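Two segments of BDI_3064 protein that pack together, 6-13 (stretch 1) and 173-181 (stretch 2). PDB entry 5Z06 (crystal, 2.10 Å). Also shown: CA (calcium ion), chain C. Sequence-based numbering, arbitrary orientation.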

# COMPACT_ATOMS: atom_id res chain seq x y z
N TYR A 6 -4.41 -16.51 3.65
CA TYR A 6 -5.42 -15.62 4.20
C TYR A 6 -6.75 -16.35 4.40
O TYR A 6 -7.02 -17.40 3.80
N ASP A 7 -7.58 -15.79 5.25
CA ASP A 7 -9.00 -16.09 5.18
C ASP A 7 -9.58 -15.17 4.11
O ASP A 7 -9.20 -14.00 4.02
N TYR A 8 -10.47 -15.73 3.30
CA TYR A 8 -11.20 -14.95 2.30
C TYR A 8 -12.38 -14.27 2.99
O TYR A 8 -13.46 -14.87 3.22
N VAL A 9 -12.15 -13.01 3.35
CA VAL A 9 -13.05 -12.24 4.20
C VAL A 9 -13.87 -11.29 3.34
O VAL A 9 -13.31 -10.59 2.52
N PHE A 10 -15.18 -11.27 3.54
CA PHE A 10 -16.05 -10.29 2.91
C PHE A 10 -16.17 -9.03 3.76
O PHE A 10 -16.30 -7.94 3.23
N PHE A 11 -16.17 -9.19 5.07
CA PHE A 11 -16.15 -8.06 5.95
C PHE A 11 -15.61 -8.43 7.31
O PHE A 11 -16.06 -9.40 7.92
N GLU A 12 -14.64 -7.66 7.77
CA GLU A 12 -14.21 -7.69 9.16
C GLU A 12 -14.52 -6.36 9.83
O GLU A 12 -15.17 -6.31 10.88
N ASN A 13 -14.03 -5.28 9.23
CA ASN A 13 -14.19 -3.92 9.74
C ASN A 13 -14.10 -2.96 8.57
O ASN A 13 -13.37 -3.20 7.63
N TYR A 173 -27.31 -6.51 12.46
CA TYR A 173 -25.95 -6.19 12.23
C TYR A 173 -25.21 -7.43 11.78
O TYR A 173 -25.43 -8.52 12.30
N LEU A 174 -24.34 -7.25 10.79
CA LEU A 174 -23.53 -8.32 10.23
C LEU A 174 -22.09 -7.92 10.42
O LEU A 174 -21.69 -6.80 10.08
N ASP A 175 -21.32 -8.83 10.99
CA ASP A 175 -19.92 -8.66 11.18
C ASP A 175 -19.19 -9.98 10.83
O ASP A 175 -19.79 -11.05 10.80
N ASP A 176 -17.90 -9.86 10.57
CA ASP A 176 -17.02 -11.01 10.39
C ASP A 176 -17.53 -12.02 9.38
O ASP A 176 -17.59 -13.22 9.65
N ILE A 177 -17.89 -11.48 8.23
CA ILE A 177 -18.41 -12.23 7.11
C ILE A 177 -17.18 -12.73 6.39
O ILE A 177 -16.38 -11.94 5.85
N GLU A 178 -17.02 -14.04 6.40
CA GLU A 178 -15.81 -14.65 5.90
C GLU A 178 -16.01 -16.12 5.57
O GLU A 178 -16.92 -16.79 6.12
N LEU A 179 -15.15 -16.61 4.69
CA LEU A 179 -15.06 -18.02 4.40
C LEU A 179 -14.02 -18.61 5.34
O LEU A 179 -12.95 -18.04 5.50
N LEU A 180 -14.37 -19.74 5.96
CA LEU A 180 -13.50 -20.44 6.90
C LEU A 180 -13.43 -21.90 6.50
O LEU A 180 -14.33 -22.41 5.84
N PRO A 181 -12.36 -22.60 6.92
CA PRO A 181 -12.27 -24.01 6.59
C PRO A 181 -13.19 -24.82 7.50
O PRO A 181 -13.56 -24.34 8.57

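What fills the apolar centre of the contact? Leu-179, whose CA-to-CB bond points toward stretch 1, touches two aromatic rings with its methyl groups. With chi1 m and chi2 t, it sets CD1 3.7 Å from CD2 of Tyr-8 (chi1 t) and CD2 3.8 Å from CE2 of Phe-10 (chi1 m), the latter contact at the ring edge. Ile-177, also m and t, adds its own branches: its CG2 is 3.7 Å from CB of Phe-10, and its CD1 is 4.1 Å from CB of Phe-11, which shares its face of the sheet.

How does the backbone hold these side chains in place? Leu-179 N donates to Tyr-8 O at 2.8 Å, nearly straight. A beta bulge between Val-9 and Phe-11 lets one carbonyl serve two donors: Ile-177 O accepts from Phe-10 N at 2.7 Å and from Phe-11 N at 2.9 Å. Ile-177 N returns a weak hydrogen bond to Phe-11 O at 2.8 Å.

What lies on the face carrying Val-9 and Glu-178? Val-9, chi1 t, brings CG2 to 3.7 Å from OE1 of Glu-178, which has chi1 p. Nearby, Asp-7 OD2 is 4.4 Å from that same Glu-178 OE1, a proximity of like charges; both carboxylates have hydrogen-bonding partners elsewhere in the structure. Water 1 joins the stretches by donating to Asp-7 OD1 and Leu-179 O, each at 2.7 Å.

How is the other polar edge closed? The Phe-11 ring, chi1 t, meets Asp-175 OD1 at its edge, with CE2 3.3 Å from that oxygen. Calcium then draws acceptors together: it binds Glu-12 O at 2.3 Å, Asn-13 OD1 at 2.5 Å, and Asp-175 through OD1 at 2.5 Å and OD2 at 2.6 Å. Shared coordination accounts for the 2.8 Å approach of Glu-12 O to Asp-175 OD1.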

# COMPACT_ATOMS: atom_id res chain seq x y z
CB TYR A 6 -5.64 -14.44 3.27
CG TYR A 6 -4.49 -13.46 3.28
CD1 TYR A 6 -4.35 -12.55 4.32
CD2 TYR A 6 -3.54 -13.45 2.26
CE1 TYR A 6 -3.31 -11.65 4.34
CE2 TYR A 6 -2.50 -12.54 2.26
CZ TYR A 6 -2.39 -11.65 3.31
OH TYR A 6 -1.35 -10.76 3.34
CB ASP A 7 -9.64 -15.86 6.52
CG ASP A 7 -9.03 -16.70 7.59
OD1 ASP A 7 -8.78 -17.90 7.33
OD2 ASP A 7 -8.80 -16.15 8.68
CB TYR A 8 -11.64 -15.87 1.20
CG TYR A 8 -12.18 -15.19 -0.01
CD1 TYR A 8 -11.34 -14.87 -1.06
CD2 TYR A 8 -13.53 -14.91 -0.13
CE1 TYR A 8 -11.84 -14.28 -2.21
CE2 TYR A 8 -14.03 -14.31 -1.27
CZ TYR A 8 -13.18 -14.00 -2.30
OH TYR A 8 -13.67 -13.42 -3.43
CB VAL A 9 -12.22 -11.44 5.23
CG1 VAL A 9 -13.09 -10.50 6.06
CG2 VAL A 9 -11.47 -12.39 6.14
CB PHE A 10 -17.43 -10.87 2.68
CG PHE A 10 -17.43 -11.99 1.71
CD1 PHE A 10 -17.46 -11.74 0.35
CD2 PHE A 10 -17.39 -13.31 2.15
CE1 PHE A 10 -17.45 -12.78 -0.56
CE2 PHE A 10 -17.39 -14.36 1.24
CZ PHE A 10 -17.43 -14.09 -0.12
CB PHE A 11 -17.56 -7.52 6.13
CG PHE A 11 -17.61 -6.31 6.99
CD1 PHE A 11 -17.36 -5.07 6.46
CD2 PHE A 11 -17.88 -6.42 8.35
CE1 PHE A 11 -17.39 -3.94 7.24
CE2 PHE A 11 -17.91 -5.29 9.14
CZ PHE A 11 -17.66 -4.05 8.59
CB GLU A 12 -12.73 -7.97 9.24
CG GLU A 12 -12.21 -8.01 10.67
CD GLU A 12 -10.83 -8.63 10.73
OE1 GLU A 12 -9.89 -8.03 10.18
OE2 GLU A 12 -10.73 -9.73 11.31
CB ASN A 13 -13.07 -3.58 10.75
CG ASN A 13 -13.36 -4.11 12.14
OD1 ASN A 13 -14.46 -3.98 12.65
ND2 ASN A 13 -12.35 -4.71 12.77
CB TYR A 173 -25.33 -5.62 13.48
CG TYR A 173 -26.10 -4.45 14.01
CD1 TYR A 173 -25.86 -3.17 13.55
CD2 TYR A 173 -27.09 -4.63 14.97
CE1 TYR A 173 -26.57 -2.09 14.04
CE2 TYR A 173 -27.80 -3.55 15.47
CZ TYR A 173 -27.53 -2.29 15.00
OH TYR A 173 -28.24 -1.22 15.48
CB LEU A 174 -23.83 -8.50 8.76
CG LEU A 174 -25.31 -8.58 8.42
CD1 LEU A 174 -25.44 -8.66 6.91
CD2 LEU A 174 -25.98 -9.78 9.08
CB ASP A 175 -19.66 -8.26 12.63
CG ASP A 175 -18.39 -7.48 12.80
OD1 ASP A 175 -17.71 -7.20 11.79
OD2 ASP A 175 -18.03 -7.13 13.94
CB ASP A 176 -16.72 -11.60 11.73
CG ASP A 176 -16.21 -10.56 12.67
OD1 ASP A 176 -15.28 -9.83 12.26
OD2 ASP A 176 -16.76 -10.42 13.76
CB ILE A 177 -19.24 -11.38 6.17
CG1 ILE A 177 -20.31 -10.61 6.97
CG2 ILE A 177 -19.88 -12.26 5.12
CD1 ILE A 177 -21.07 -9.60 6.18
CB GLU A 178 -14.68 -14.52 6.93
CG GLU A 178 -14.98 -15.15 8.27
CD GLU A 178 -13.94 -14.84 9.32
OE1 GLU A 178 -12.83 -14.35 8.99
OE2 GLU A 178 -14.24 -15.10 10.50
CB LEU A 179 -14.68 -18.24 2.95
CG LEU A 179 -15.60 -17.64 1.90
CD1 LEU A 179 -15.19 -18.11 0.53
CD2 LEU A 179 -17.05 -17.98 2.18
CB LEU A 180 -14.05 -20.35 8.31
CG LEU A 180 -14.01 -18.99 9.00
CD1 LEU A 180 -14.73 -19.04 10.34
CD2 LEU A 180 -12.57 -18.54 9.22
CB PRO A 181 -10.79 -24.33 6.82
CG PRO A 181 -10.34 -23.34 7.81
CD PRO A 181 -11.15 -22.11 7.61
CA CA C . -15.99 -5.87 12.95
O HOH W 1 -10.52 -19.22 5.75